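Local coordinates for deoxyuridine 5'-triphosphate nucleotidohydrolase (PDB 3LQW), which probably hydrolyses dUTP to dUMP and diphosphate with the help of magnesium, supplying a thymidine nucleotide precursor and keeping uracil out of DNA, at residues A[99-102]-A[103-107]. Residues are numbered along the deposited sequence; the frame is centred on the assembly and turned at random.
Sequences GVID and EDYRG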
ATOM      1  N   GLY A  99      -4.392   1.283  -4.637  0.60 12.59           N
ATOM      2  CA  GLY A  99      -4.306   2.075  -5.822  0.60 12.58           C
ATOM      3  C   GLY A  99      -4.012   3.521  -5.546  0.60 14.57           C
ATOM      4  O   GLY A  99      -3.584   3.960  -4.475  0.60 15.01           O
ATOM      5  N   VAL A 100      -4.289   4.267  -6.549  1.00 15.90           N
ATOM      6  CA  VAL A 100      -3.608   5.544  -6.714  1.00 16.15           C
ATOM      7  C   VAL A 100      -4.636   6.412  -7.332  1.00 14.36           C
ATOM      8  O   VAL A 100      -5.095   6.161  -8.443  1.00 15.79           O
ATOM      9  CB  VAL A 100      -2.300   5.563  -7.716  1.00 17.43           C
ATOM     10  CG1 VAL A 100      -1.869   6.967  -8.079  1.00 21.38           C
ATOM     11  CG2 VAL A 100      -1.183   4.736  -7.146  1.00 21.94           C
ATOM     12  N   ILE A 101      -4.949   7.473  -6.626  1.00 13.58           N
ATOM     13  CA  ILE A 101      -5.772   8.564  -7.126  1.00 13.30           C
ATOM     14  C   ILE A 101      -4.809   9.709  -7.400  1.00 14.02           C
ATOM     15  O   ILE A 101      -4.268  10.341  -6.473  1.00 14.01           O
ATOM     16  CB  ILE A 101      -6.888   8.984  -6.128  1.00 12.78           C
ATOM     17  CG1 ILE A 101      -7.776   7.784  -5.748  1.00 14.47           C
ATOM     18  CG2 ILE A 101      -7.729  10.137  -6.720  1.00 15.31           C
ATOM     19  CD1 ILE A 101      -8.481   7.078  -6.947  1.00 19.37           C
ATOM     20  N   ASP A 102      -4.581   9.978  -8.684  1.00 14.75           N
ATOM     21  CA  ASP A 102      -3.676  10.996  -9.098  1.00 15.75           C
ATOM     22  C   ASP A 102      -4.242  12.396  -8.827  1.00 15.21           C
ATOM     23  O   ASP A 102      -5.451  12.603  -8.857  1.00 14.50           O
ATOM     24  CB  ASP A 102      -3.407  10.772 -10.607  1.00 16.91           C
ATOM     25  CG  ASP A 102      -2.878   9.326 -10.940  1.00 22.02           C
ATOM     26  OD1 ASP A 102      -1.876   8.910 -10.349  1.00 22.76           O
ATOM     27  OD2 ASP A 102      -3.466   8.604 -11.791  1.00 28.18           O
ATOM     28  N   GLU A 103      -3.362  13.359  -8.618  1.00 16.50           N
ATOM     29  CA  GLU A 103      -3.725  14.753  -8.439  1.00 18.51           C
ATOM     30  C   GLU A 103      -4.529  15.352  -9.634  1.00 17.59           C
ATOM     31  O   GLU A 103      -5.288  16.317  -9.457  1.00 19.27           O
ATOM     32  CB  GLU A 103      -2.422  15.503  -8.140  1.00 21.35           C
ATOM     33  CG  GLU A 103      -2.431  16.913  -8.248  1.00 23.74           C
ATOM     34  CD  GLU A 103      -1.046  17.565  -8.249  1.00 21.38           C
ATOM     35  OE1 GLU A 103       0.058  17.013  -7.915  1.00 17.04           O
ATOM     36  OE2 GLU A 103      -1.111  18.745  -8.526  1.00 22.31           O
ATOM     37  N   ASP A 104      -4.350  14.764 -10.825  1.00 17.90           N
ATOM     38  CA  ASP A 104      -5.050  15.184 -12.042  0.60 18.04           C
ATOM     39  C   ASP A 104      -6.317  14.382 -12.328  1.00 17.56           C
ATOM     40  O   ASP A 104      -7.019  14.667 -13.291  1.00 20.38           O
ATOM     41  CB  ASP A 104      -4.092  15.250 -13.286  0.60 18.33           C
ATOM     42  CG  ASP A 104      -3.253  13.947 -13.553  0.60 19.16           C
ATOM     43  OD1 ASP A 104      -3.483  12.897 -12.937  0.60 20.27           O
ATOM     44  OD2 ASP A 104      -2.326  13.999 -14.427  0.60 22.59           O
ATOM     45  N   TYR A 105      -6.651  13.400 -11.492  1.00 15.26           N
ATOM     46  CA  TYR A 105      -7.802  12.555 -11.754  1.00 14.97           C
ATOM     47  C   TYR A 105      -9.095  13.221 -11.310  1.00 14.17           C
ATOM     48  O   TYR A 105      -9.196  13.694 -10.174  1.00 14.82           O
ATOM     49  CB  TYR A 105      -7.629  11.210 -11.055  1.00 15.66           C
ATOM     50  CG  TYR A 105      -8.778  10.236 -11.308  1.00 15.76           C
ATOM     51  CD1 TYR A 105      -9.027   9.704 -12.582  1.00 20.14           C
ATOM     52  CD2 TYR A 105      -9.629   9.877 -10.279  1.00 16.18           C
ATOM     53  CE1 TYR A 105     -10.116   8.823 -12.770  1.00 20.87           C
ATOM     54  CE2 TYR A 105     -10.665   9.004 -10.450  1.00 18.22           C
ATOM     55  CZ  TYR A 105     -10.927   8.502 -11.680  1.00 20.60           C
ATOM     56  OH  TYR A 105     -12.003   7.639 -11.799  1.00 25.11           O
ATOM     57  N   ARG A 106     -10.090  13.224 -12.204  1.00 14.29           N
ATOM     58  CA  ARG A 106     -11.363  13.899 -11.943  1.00 15.18           C
ATOM     59  C   ARG A 106     -12.572  12.978 -12.076  1.00 15.85           C
ATOM     60  O   ARG A 106     -13.711  13.424 -12.009  1.00 17.77           O
ATOM     61  CB  ARG A 106     -11.530  15.119 -12.870  1.00 16.22           C
ATOM     62  CG  ARG A 106     -10.466  16.195 -12.669  1.00 15.74           C
ATOM     63  CD  ARG A 106     -10.637  16.956 -11.349  1.00 16.07           C
ATOM     64  NE  ARG A 106      -9.524  17.878 -11.189  1.00 17.56           N
ATOM     65  CZ  ARG A 106      -8.349  17.610 -10.627  1.00 17.63           C
ATOM     66  NH1 ARG A 106      -8.127  16.444 -10.028  1.00 17.33           N
ATOM     67  NH2 ARG A 106      -7.380  18.525 -10.635  1.00 20.93           N
ATOM     68  N   GLY A 107     -12.327  11.692 -12.234  1.00 15.31           N
ATOM     69  CA  GLY A 107     -13.370  10.695 -12.216  1.00 15.34           C
ATOM     70  C   GLY A 107     -13.835  10.348 -10.814  1.00 13.44           C
ATOM     71  O   GLY A 107     -13.263  10.804  -9.832  1.00 14.08           O
TER
HETATM   72  O   HOH W   1      -4.625  10.649 -13.899  1.00 43.41           O
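D102 and Y105 close a type I beta turn, Y105 N donating to D102 O at 3.0 Å. The example illustrates how a single turn can set neighbouring residues against three chains: I101 and Y105 within their own, D102 and D104 toward a second subunit, D104 O and R106 toward a third. Just ahead of the turn, methyl CG2 of I101 meets Y105 CD2 at 4.0 Å, approaching the ring obliquely. In Y105, CG anti to the backbone N (chi1 -178°) sets the ring beside its own carbonyl carbon, where G107 N lies 3.4 Å above the centre of one ring face; the hydroxyl is hydrogen-bonded to E108 O.

D102 and D104 lie side by side and point the same way, with their carboxylate planes almost perpendicular. In one of two D104 conformers, OD1 packs against D102 CB (3.2 Å), and a water donates to both carboxylates, reaching D104 OD1 at 2.7 Å and D102 OD2 at 3.2 Å. In that same conformer D104 OD2 engages S42 OG and C44 N of the second subunit, whose A46 N donates to D102 OD1.

R106 folds back over the turn. E103 O lies nearly in the guanidinium plane and takes both terminal nitrogens end-on, NH1 at 2.9 Å and NH2 by a longer, more bent bond, while NH1 also reaches Y105 O at 3.0 Å, from above that carbonyl plane. NH2 is further held by N149 OD1 of the third subunit, and the E103 carboxylate is tied to H76, Q77 and Y139 of its own chain. The GVIDEDYRG sequence matches motif III of trimeric dUTPases, the beta hairpin that in relatives forms part of the nucleotide site at the subunit interface; the contacts of D102 and D104 with the second subunit are consistent with such a role here.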